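Local coordinates for protein glycoside hydrolase family 43 (Halothermothrix orenii, PDB 4QQS) that acts as an alpha-L-arabinofuranosidase, hydrolysing O-glycosidic bonds and probably trimming arabinose groups from plant polysaccharides such as xylan, at residues 67-72 with 88-93; 175-180 with 232-237; 267-272 with 287-292. All coordinates share one frame; numbering follows the deposited sequence.

Interaction 1. Residues 67-72 with 88-93; sequences GTEDFW and SARDND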
loop_
_atom_site.group_PDB
_atom_site.type_symbol
_atom_site.label_atom_id
_atom_site.label_comp_id
_atom_site.label_asym_id
_atom_site.label_seq_id
_atom_site.Cartn_x
_atom_site.Cartn_y
_atom_site.Cartn_z
ATOM N N GLY A 67 14.266 -14.646 0.152
ATOM C CA GLY A 67 13.914 -13.766 1.250
ATOM C C GLY A 67 14.101 -14.474 2.569
ATOM O O GLY A 67 13.737 -15.641 2.704
ATOM N N THR A 68 14.675 -13.781 3.548
ATOM C CA THR A 68 15.028 -14.407 4.820
ATOM C C THR A 68 14.091 -14.046 5.968
ATOM O O THR A 68 13.943 -14.828 6.908
ATOM C CB THR A 68 16.468 -14.069 5.254
ATOM O OG1 THR A 68 16.584 -12.667 5.520
ATOM C CG2 THR A 68 17.463 -14.468 4.184
ATOM N N GLU A 69 13.478 -12.874 5.883
ATOM C CA GLU A 69 12.664 -12.307 6.943
ATOM C C GLU A 69 12.135 -10.982 6.417
ATOM O O GLU A 69 12.472 -10.572 5.303
ATOM C CB GLU A 69 13.494 -12.083 8.216
ATOM C CG GLU A 69 14.659 -11.122 8.017
ATOM C CD GLU A 69 15.449 -10.843 9.283
ATOM O OE1 GLU A 69 14.932 -11.091 10.394
ATOM O OE2 GLU A 69 16.589 -10.352 9.162
ATOM N N ASP A 70 11.318 -10.317 7.224
ATOM C CA ASP A 70 10.828 -8.976 6.900
ATOM C C ASP A 70 10.056 -8.946 5.571
ATOM O O ASP A 70 10.257 -8.073 4.724
ATOM C CB ASP A 70 11.974 -7.957 6.900
ATOM C CG ASP A 70 12.601 -7.775 8.283
ATOM O OD1 ASP A 70 11.850 -7.745 9.289
ATOM O OD2 ASP A 70 13.842 -7.649 8.365
ATOM N N PHE A 71 9.136 -9.895 5.430
ATOM C CA PHE A 71 8.225 -9.951 4.288
ATOM C C PHE A 71 7.128 -8.913 4.487
ATOM O O PHE A 71 6.281 -9.076 5.373
ATOM C CB PHE A 71 7.630 -11.365 4.147
ATOM C CG PHE A 71 8.602 -12.369 3.597
ATOM C CD1 PHE A 71 9.520 -13.009 4.426
ATOM C CD2 PHE A 71 8.622 -12.676 2.244
ATOM C CE1 PHE A 71 10.418 -13.911 3.904
ATOM C CE2 PHE A 71 9.527 -13.582 1.734
ATOM C CZ PHE A 71 10.417 -14.190 2.567
ATOM N N TRP A 72 7.163 -7.842 3.686
ATOM C CA TRP A 72 6.268 -6.705 3.871
ATOM C C TRP A 72 5.524 -6.308 2.609
ATOM O O TRP A 72 6.052 -6.379 1.493
ATOM C CB TRP A 72 7.030 -5.446 4.336
ATOM C CG TRP A 72 7.813 -5.569 5.593
ATOM C CD1 TRP A 72 7.672 -6.498 6.582
ATOM C CD2 TRP A 72 8.901 -4.726 5.978
ATOM N NE1 TRP A 72 8.619 -6.284 7.565
ATOM C CE2 TRP A 72 9.393 -5.206 7.208
ATOM C CE3 TRP A 72 9.510 -3.615 5.400
ATOM C CZ2 TRP A 72 10.466 -4.605 7.869
ATOM C CZ3 TRP A 72 10.579 -3.027 6.055
ATOM C CH2 TRP A 72 11.048 -3.525 7.271
ATOM N N SER A 88 8.338 -7.013 -0.686
ATOM C CA SER A 88 9.743 -6.924 -0.333
ATOM C C SER A 88 10.064 -7.886 0.798
ATOM O O SER A 88 9.189 -8.291 1.560
ATOM C CB SER A 88 10.157 -5.487 0.007
ATOM O OG SER A 88 9.484 -5.002 1.153
ATOM N N ALA A 89 11.334 -8.248 0.873
ATOM C CA ALA A 89 11.863 -9.052 1.964
ATOM C C ALA A 89 13.343 -8.747 2.081
ATOM O O ALA A 89 13.949 -8.150 1.187
ATOM C CB ALA A 89 11.637 -10.552 1.714
ATOM N N ARG A 90 13.947 -9.187 3.181
ATOM C CA ARG A 90 15.375 -9.008 3.385
ATOM C C ARG A 90 16.150 -10.137 2.706
ATOM O O ARG A 90 15.863 -11.313 2.905
ATOM C CB ARG A 90 15.725 -8.956 4.883
ATOM C CG ARG A 90 17.100 -8.356 5.144
ATOM C CD ARG A 90 17.357 -8.095 6.618
ATOM N NE ARG A 90 16.369 -7.210 7.225
ATOM C CZ ARG A 90 16.378 -5.882 7.160
ATOM N NH1 ARG A 90 17.319 -5.234 6.488
ATOM N NH2 ARG A 90 15.409 -5.191 7.754
ATOM N N ASP A 91 17.127 -9.765 1.888
ATOM C CA ASP A 91 17.934 -10.755 1.186
ATOM C C ASP A 91 19.082 -11.196 2.097
ATOM O O ASP A 91 19.285 -10.651 3.189
ATOM C CB ASP A 91 18.467 -10.168 -0.123
ATOM C CG ASP A 91 18.668 -11.214 -1.212
ATOM O OD1 ASP A 91 18.686 -12.430 -0.915
ATOM O OD2 ASP A 91 18.801 -10.805 -2.388
ATOM N N ASN A 92 19.842 -12.186 1.645
ATOM C CA ASN A 92 20.955 -12.717 2.425
ATOM C C ASN A 92 22.017 -11.674 2.745
ATOM O O ASN A 92 22.701 -11.769 3.765
ATOM C CB ASN A 92 21.586 -13.900 1.696
ATOM C CG ASN A 92 20.679 -15.103 1.674
ATOM O OD1 ASN A 92 20.252 -15.591 2.722
ATOM N ND2 ASN A 92 20.348 -15.570 0.482
ATOM N N ASP A 93 22.137 -10.672 1.879
ATOM C CA ASP A 93 23.115 -9.610 2.066
ATOM C C ASP A 93 22.653 -8.528 3.034
ATOM O O ASP A 93 23.373 -7.561 3.269
ATOM C CB ASP A 93 23.527 -8.997 0.727
ATOM C CG ASP A 93 22.374 -8.339 -0.029
ATOM O OD1 ASP A 93 21.255 -8.174 0.515
ATOM O OD2 ASP A 93 22.612 -7.970 -1.202
HETATM O O HOH W 1 17.037 -14.499 0.136
HETATM O O HOH W 2 10.707 -5.760 3.397
HETATM O O HOH W 3 7.189 -4.034 0.407
#
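Asp70 OD2 is gripped by two N-H groups of one arginine: Arg90 NE lies 2.8 Å from Asp70 OD2, and Arg90 NH2 lies 3.0 Å from the same oxygen. The pair ties the loop 67-72 to strand 82-90 in one blade of the five-bladed beta-propeller. The grip is side-on, but the carboxylate and guanidinium planes stand 85° apart. NE uses the anti lone pair of OD2, while NH2 comes from above the carboxylate plane. Arg90 CG is anti to the backbone N, and the chain bends at chi3 (-58°). Glu69 adds a second negative charge through a long salt bridge, with OE2 3.7 Å from Arg90 NE. The two acids would probably hold the guanidinium in place by charge. Arg90 NH1 is bonded to Gly94 O.

The backbones are joined as well. Thr68 N donates to Arg90 O at 2.8 Å. Arg90 N donates to Glu69 O along a nearly straight line (176°). Trp72 and Ser88 form an antiparallel hydrogen-bonded pair, where the loop becomes strand 72-79. Ala89 CB sits over the centre of the Phe71 ring, 3.7 Å from the centroid, in a CH-pi contact. Gly67 passes beside it, and a CB there would run into Ala89 CB.

The Trp72 side chain is about 5 Å from that of Asp17, the predicted proton acceptor, and about 3 Å from a bound buffer molecule. One water donates to Asp70 O, is hydrogen-bonded to Ser88 OG at 2.7 Å and rests above the Trp72 ring plane, toward its rim.

Interaction 2. Residues 175-180 with 232-237; sequences VLAIQP and GPWIKY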
loop_
_atom_site.group_PDB
_atom_site.type_symbol
_atom_site.label_atom_id
_atom_site.label_comp_id
_atom_site.label_asym_id
_atom_site.label_seq_id
_atom_site.Cartn_x
_atom_site.Cartn_y
_atom_site.Cartn_z
ATOM N N VAL A 175 13.103 8.415 -10.847
ATOM C CA VAL A 175 12.624 9.773 -10.724
ATOM C C VAL A 175 12.084 9.955 -9.302
ATOM O O VAL A 175 11.182 9.233 -8.889
ATOM C CB VAL A 175 11.510 10.068 -11.755
ATOM C CG1 VAL A 175 11.028 11.505 -11.623
ATOM C CG2 VAL A 175 11.999 9.809 -13.159
ATOM N N LEU A 176 12.640 10.894 -8.539
ATOM C CA LEU A 176 12.085 11.201 -7.230
ATOM C C LEU A 176 10.678 11.756 -7.409
ATOM O O LEU A 176 10.482 12.704 -8.165
ATOM C CB LEU A 176 12.977 12.213 -6.501
ATOM C CG LEU A 176 12.475 12.647 -5.132
ATOM C CD1 LEU A 176 12.381 11.479 -4.149
ATOM C CD2 LEU A 176 13.378 13.748 -4.585
ATOM N N ALA A 177 9.713 11.149 -6.731
ATOM C CA ALA A 177 8.333 11.619 -6.768
ATOM C C ALA A 177 8.083 12.568 -5.606
ATOM O O ALA A 177 7.870 13.762 -5.821
ATOM C CB ALA A 177 7.361 10.458 -6.763
ATOM N N ILE A 178 8.162 12.057 -4.377
ATOM C CA ILE A 178 7.940 12.860 -3.182
ATOM C C ILE A 178 8.846 12.389 -2.061
ATOM O O ILE A 178 9.255 11.231 -2.002
ATOM C CB ILE A 178 6.471 12.855 -2.705
ATOM C CG1 ILE A 178 5.979 11.444 -2.400
ATOM C CG2 ILE A 178 5.577 13.550 -3.710
ATOM C CD1 ILE A 178 4.607 11.406 -1.721
ATOM N N GLN A 179 9.140 13.314 -1.155
ATOM C CA GLN A 179 9.842 13.007 0.081
ATOM C C GLN A 179 9.299 13.941 1.150
ATOM O O GLN A 179 8.714 14.980 0.833
ATOM C CB GLN A 179 11.352 13.187 -0.069
ATOM C CG GLN A 179 11.760 14.623 -0.296
ATOM C CD GLN A 179 13.240 14.781 -0.511
ATOM O OE1 GLN A 179 14.037 13.967 -0.059
ATOM N NE2 GLN A 179 13.618 15.828 -1.225
ATOM N N PRO A 180 9.488 13.603 2.434
ATOM C CA PRO A 180 8.977 14.468 3.495
ATOM C C PRO A 180 9.325 15.937 3.276
ATOM O O PRO A 180 10.493 16.292 3.065
ATOM C CB PRO A 180 9.623 13.874 4.752
ATOM C CG PRO A 180 9.647 12.403 4.432
ATOM C CD PRO A 180 10.014 12.333 2.972
ATOM N N GLY A 232 5.409 12.662 -12.766
ATOM C CA GLY A 232 5.420 13.923 -12.048
ATOM C C GLY A 232 5.608 15.110 -12.979
ATOM O O GLY A 232 5.561 14.969 -14.204
ATOM N N PRO A 233 5.843 16.297 -12.401
ATOM C CA PRO A 233 6.034 16.547 -10.965
ATOM C C PRO A 233 4.796 16.268 -10.115
ATOM O O PRO A 233 3.660 16.421 -10.553
ATOM C CB PRO A 233 6.396 18.039 -10.905
ATOM C CG PRO A 233 5.959 18.612 -12.171
ATOM C CD PRO A 233 5.996 17.526 -13.200
ATOM N N TRP A 234 5.057 15.851 -8.883
ATOM C CA TRP A 234 4.042 15.530 -7.902
ATOM C C TRP A 234 3.955 16.635 -6.865
ATOM O O TRP A 234 4.941 16.915 -6.186
ATOM C CB TRP A 234 4.402 14.203 -7.228
ATOM C CG TRP A 234 4.154 13.015 -8.121
ATOM C CD1 TRP A 234 5.045 12.347 -8.925
ATOM C CD2 TRP A 234 2.894 12.376 -8.307
ATOM N NE1 TRP A 234 4.396 11.331 -9.592
ATOM C CE2 TRP A 234 3.072 11.332 -9.232
ATOM C CE3 TRP A 234 1.617 12.616 -7.802
ATOM C CZ2 TRP A 234 2.018 10.507 -9.623
ATOM C CZ3 TRP A 234 0.570 11.807 -8.205
ATOM C CH2 TRP A 234 0.778 10.761 -9.089
ATOM N N ILE A 235 2.779 17.261 -6.760
ATOM C CA ILE A 235 2.564 18.418 -5.895
ATOM C C ILE A 235 1.595 18.020 -4.785
ATOM O O ILE A 235 0.459 17.614 -5.045
ATOM C CB ILE A 235 2.010 19.621 -6.674
ATOM C CG1 ILE A 235 2.932 20.003 -7.854
ATOM C CG2 ILE A 235 1.797 20.790 -5.730
ATOM C CD1 ILE A 235 4.360 20.370 -7.475
ATOM N N LYS A 236 2.049 18.117 -3.543
ATOM C CA LYS A 236 1.243 17.678 -2.412
ATOM C C LYS A 236 0.042 18.586 -2.182
ATOM O O LYS A 236 0.093 19.799 -2.364
ATOM C CB LYS A 236 2.092 17.591 -1.149
ATOM C CG LYS A 236 2.993 16.392 -1.172
ATOM C CD LYS A 236 4.021 16.367 -0.061
ATOM C CE LYS A 236 4.848 15.096 -0.140
ATOM N NZ LYS A 236 5.889 15.036 0.882
ATOM N N TYR A 237 -1.048 17.972 -1.749
ATOM C CA TYR A 237 -2.246 18.694 -1.338
ATOM C C TYR A 237 -1.950 19.548 -0.103
ATOM O O TYR A 237 -1.460 19.056 0.923
ATOM C CB TYR A 237 -3.367 17.688 -1.049
ATOM C CG TYR A 237 -4.620 18.312 -0.487
ATOM C CD1 TYR A 237 -5.199 19.419 -1.082
ATOM C CD2 TYR A 237 -5.219 17.789 0.650
ATOM C CE1 TYR A 237 -6.337 20.000 -0.554
ATOM C CE2 TYR A 237 -6.380 18.352 1.179
ATOM C CZ TYR A 237 -6.933 19.458 0.570
ATOM O OH TYR A 237 -8.062 20.046 1.085
HETATM O O HOH W 4 7.804 15.214 -8.229
#
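The Trp234 indole and the peptide group of Gln179 are the flat groups here. Ala177 CB comes to the indole obliquely and touches it at CD1, 3.7 Å away. At the ring nitrogen, NE1 is bonded to Pro230 O. The Trp234 side chain also touches Tyr206 and Met208 of strand 205-212 and Ala225 and Ala227 of strand 221-227. The Gln179 carbonyl is met from above its plane by Lys236, whose NZ lies 2.8 Å from Gln179 O. That donor is 59° out of the carbonyl plane, so no lone pair points at it.

The contact joins the outer strands of two neighbouring propeller blades. Strand 175-178 pairs with strand 153-162, and strand 235-236 pairs with strand 221-227. Ala177 and Ile178 both face Ile158, which makes a classic beta bulge.

Ile178 is the apolar wedge between the two partners. Its CG2 lies 3.8 Å from Trp234 CB, and its CB lies 3.8 Å from Lys236 CE. The Lys236 chain starts with CG beside the backbone N (chi1 -75°) and then runs fully extended across Ile178 to the carbonyl. A water bridges the backbones: it donates to Ala177 O and accepts from Trp234 N.

Lys236 NZ also bonds to Ser181 OG and Asn194 OD1 and forms a salt bridge with Glu185. An alanine here would lose all of these bonds and the packing on Ile178, and would probably loosen the join between the two blades. With the Glu185 carboxylate and three further oxygens around NZ, the lysine is likely to stay charged while its CE packs against Ile178.

Interaction 3. Residues 267-272 with 287-292; sequences ELFVVY and VNIDRL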
loop_
_atom_site.group_PDB
_atom_site.type_symbol
_atom_site.label_atom_id
_atom_site.label_comp_id
_atom_site.label_asym_id
_atom_site.label_seq_id
_atom_site.Cartn_x
_atom_site.Cartn_y
_atom_site.Cartn_z
ATOM N N GLU A 267 -18.950 3.485 -6.073
ATOM C CA GLU A 267 -18.268 4.348 -5.112
ATOM C C GLU A 267 -16.938 3.724 -4.696
ATOM O O GLU A 267 -16.797 2.508 -4.651
ATOM C CB GLU A 267 -19.153 4.632 -3.887
ATOM C CG GLU A 267 -19.516 3.389 -3.104
ATOM C CD GLU A 267 -20.386 3.638 -1.887
ATOM O OE1 GLU A 267 -20.717 4.804 -1.583
ATOM O OE2 GLU A 267 -20.747 2.638 -1.235
ATOM N N LEU A 268 -15.976 4.582 -4.384
ATOM C CA LEU A 268 -14.649 4.163 -3.964
ATOM C C LEU A 268 -14.563 4.022 -2.448
ATOM O O LEU A 268 -15.188 4.769 -1.682
ATOM C CB LEU A 268 -13.597 5.173 -4.427
ATOM C CG LEU A 268 -13.427 5.362 -5.937
ATOM C CD1 LEU A 268 -12.374 6.428 -6.199
ATOM C CD2 LEU A 268 -13.056 4.044 -6.639
ATOM N N PHE A 269 -13.748 3.052 -2.037
ATOM C CA PHE A 269 -13.355 2.877 -0.647
ATOM C C PHE A 269 -11.842 2.904 -0.523
ATOM O O PHE A 269 -11.126 2.265 -1.299
ATOM C CB PHE A 269 -13.878 1.552 -0.083
ATOM C CG PHE A 269 -15.311 1.632 0.361
ATOM C CD1 PHE A 269 -16.345 1.539 -0.559
ATOM C CD2 PHE A 269 -15.621 1.866 1.686
ATOM C CE1 PHE A 269 -17.660 1.670 -0.158
ATOM C CE2 PHE A 269 -16.938 2.007 2.083
ATOM C CZ PHE A 269 -17.948 1.905 1.160
ATOM N N VAL A 270 -11.377 3.623 0.493
ATOM C CA VAL A 270 -10.016 3.496 0.966
ATOM C C VAL A 270 -9.978 2.351 1.978
ATOM O O VAL A 270 -10.877 2.210 2.812
ATOM C CB VAL A 270 -9.502 4.832 1.590
ATOM C CG1 VAL A 270 -10.372 5.328 2.749
ATOM C CG2 VAL A 270 -8.069 4.706 2.021
ATOM N N VAL A 271 -8.953 1.512 1.858
ATOM C CA VAL A 271 -8.720 0.390 2.751
ATOM C C VAL A 271 -7.407 0.701 3.457
ATOM O O VAL A 271 -6.396 0.908 2.803
ATOM C CB VAL A 271 -8.614 -0.936 1.991
ATOM C CG1 VAL A 271 -8.445 -2.072 2.985
ATOM C CG2 VAL A 271 -9.846 -1.163 1.093
ATOM N N TYR A 272 -7.425 0.778 4.782
ATOM C CA TYR A 272 -6.291 1.288 5.537
ATOM C C TYR A 272 -6.177 0.573 6.870
ATOM O O TYR A 272 -7.152 0.005 7.364
ATOM C CB TYR A 272 -6.419 2.810 5.745
ATOM C CG TYR A 272 -7.639 3.229 6.533
ATOM C CD1 TYR A 272 -8.889 3.335 5.933
ATOM C CD2 TYR A 272 -7.536 3.502 7.884
ATOM C CE1 TYR A 272 -10.015 3.712 6.668
ATOM C CE2 TYR A 272 -8.654 3.890 8.628
ATOM C CZ TYR A 272 -9.889 3.982 8.020
ATOM O OH TYR A 272 -10.966 4.353 8.796
ATOM N N VAL A 287 -7.555 -3.916 9.943
ATOM C CA VAL A 287 -8.071 -3.461 8.667
ATOM C C VAL A 287 -9.347 -2.636 8.822
ATOM O O VAL A 287 -10.234 -2.986 9.609
ATOM C CB VAL A 287 -8.357 -4.688 7.766
ATOM C CG1 VAL A 287 -8.938 -4.266 6.430
ATOM C CG2 VAL A 287 -7.092 -5.510 7.544
ATOM N N ASN A 288 -9.444 -1.567 8.033
ATOM C CA ASN A 288 -10.576 -0.642 8.035
ATOM C C ASN A 288 -10.899 -0.235 6.617
ATOM O O ASN A 288 -10.024 -0.249 5.744
ATOM C CB ASN A 288 -10.249 0.634 8.802
ATOM C CG ASN A 288 -9.759 0.362 10.194
ATOM O OD1 ASN A 288 -10.539 0.246 11.135
ATOM N ND2 ASN A 288 -8.465 0.183 10.328
ATOM N N ILE A 289 -12.148 0.165 6.392
ATOM C CA ILE A 289 -12.553 0.764 5.127
ATOM C C ILE A 289 -13.312 2.053 5.385
ATOM O O ILE A 289 -13.950 2.220 6.432
ATOM C CB ILE A 289 -13.415 -0.192 4.261
ATOM C CG1 ILE A 289 -14.796 -0.433 4.883
ATOM C CG2 ILE A 289 -12.659 -1.505 4.012
ATOM C CD1 ILE A 289 -15.675 -1.321 4.043
ATOM N N ASP A 290 -13.268 2.978 4.434
ATOM C CA ASP A 290 -14.139 4.144 4.493
ATOM C C ASP A 290 -14.285 4.741 3.100
ATOM O O ASP A 290 -13.492 4.473 2.199
ATOM C CB ASP A 290 -13.628 5.199 5.504
ATOM C CG ASP A 290 -14.144 4.986 6.929
ATOM O OD1 ASP A 290 -15.366 4.762 7.111
ATOM O OD2 ASP A 290 -13.322 5.102 7.879
ATOM N N ARG A 291 -15.322 5.553 2.925
ATOM C CA ARG A 291 -15.632 6.131 1.630
ATOM C C ARG A 291 -14.627 7.201 1.230
ATOM O O ARG A 291 -14.261 8.046 2.037
ATOM C CB ARG A 291 -17.054 6.694 1.637
ATOM C CG ARG A 291 -18.089 5.584 1.610
ATOM C CD ARG A 291 -19.544 6.096 1.670
ATOM N NE ARG A 291 -20.434 5.003 1.269
ATOM C CZ ARG A 291 -20.888 4.037 2.061
ATOM N NH1 ARG A 291 -20.683 4.058 3.369
ATOM N NH2 ARG A 291 -21.586 3.047 1.529
ATOM N N LEU A 292 -14.220 7.128 -0.035
ATOM C CA LEU A 292 -13.245 8.015 -0.652
ATOM C C LEU A 292 -13.935 8.682 -1.837
ATOM O O LEU A 292 -14.623 8.008 -2.601
ATOM C CB LEU A 292 -12.078 7.168 -1.160
ATOM C CG LEU A 292 -10.905 7.902 -1.782
ATOM C CD1 LEU A 292 -10.125 8.636 -0.704
ATOM C CD2 LEU A 292 -10.000 6.930 -2.498
HETATM O O HOH W 5 -16.302 7.456 -4.738
#
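Tyr272 and Asn288 cross obliquely, with ring and amide planes 23° apart. Asn288 CB lies over one face of the tyrosine ring, 3.6 Å from its centroid, as a CH-pi contact. The ring reaches there because Tyr272 CG takes the crowded position between the backbone N and the carbonyl carbon (chi1 62°). This carries the hydroxyl along the facing strand, where Tyr272 OH donates to Asp290 OD2 at 2.6 Å. Asp290 OD2 lies at the ring edge, near its plane. Asp290 OD1 is bonded in turn to Thr305 OG1 and Tyr5 OH, so this buried acid is well supplied with donors. Asn288 ND2 bonds to Thr274 OG1 and also reaches Tyr272 O, which takes the backbone N-H of Asn288 too.

At the other end, Phe269 and Arg291 run side by side in the same direction. Phe269 CZ lies 3.7 Å above the guanidinium plane of Arg291, over its centre, but the two planes are 64° apart, so this is no parallel stack. The guanidinium edge meets Glu267 side-on, with one nitrogen for each oxygen. Arg291 NE is 2.9 Å from Glu267 OE1, and Arg291 NH2 is 2.9 Å from Glu267 OE2. Only the second bond uses a syn lone pair; NE comes from above the carboxylate plane.

Val271 lies alongside Ile289, with their CG2 atoms 4.1 Å apart, and also packs on Pro18 and Val20 of strand 16-23. Between the ends, Val270 and Asp290 form an antiparallel hydrogen-bonded pair. Strands 268-275 and 285-295, consecutive in the chain, make a beta hairpin in the middle of a four-stranded propeller blade.

The three contacts follow one another along the chain and do not touch. Interaction 3 is buried and joins neighbouring strands within one blade, so regular backbone bonding dominates, and its buried tyrosine, asparagine and aspartate find polar partners within the protein. Interaction 1 also lies within a blade, but it ties the loop that leads into strand 72-79 to a strand. It is partly buried, bridged by waters, and reaches toward the predicted catalytic residues. Interaction 2 differs in kind: it spans two blades without direct backbone bonding, and relies on apolar packing and one lysine. Interactions 1 and 3 lie on opposite sides of the chain's centre, their centres 29 Å apart, and each has an arginine-carboxylate salt bridge.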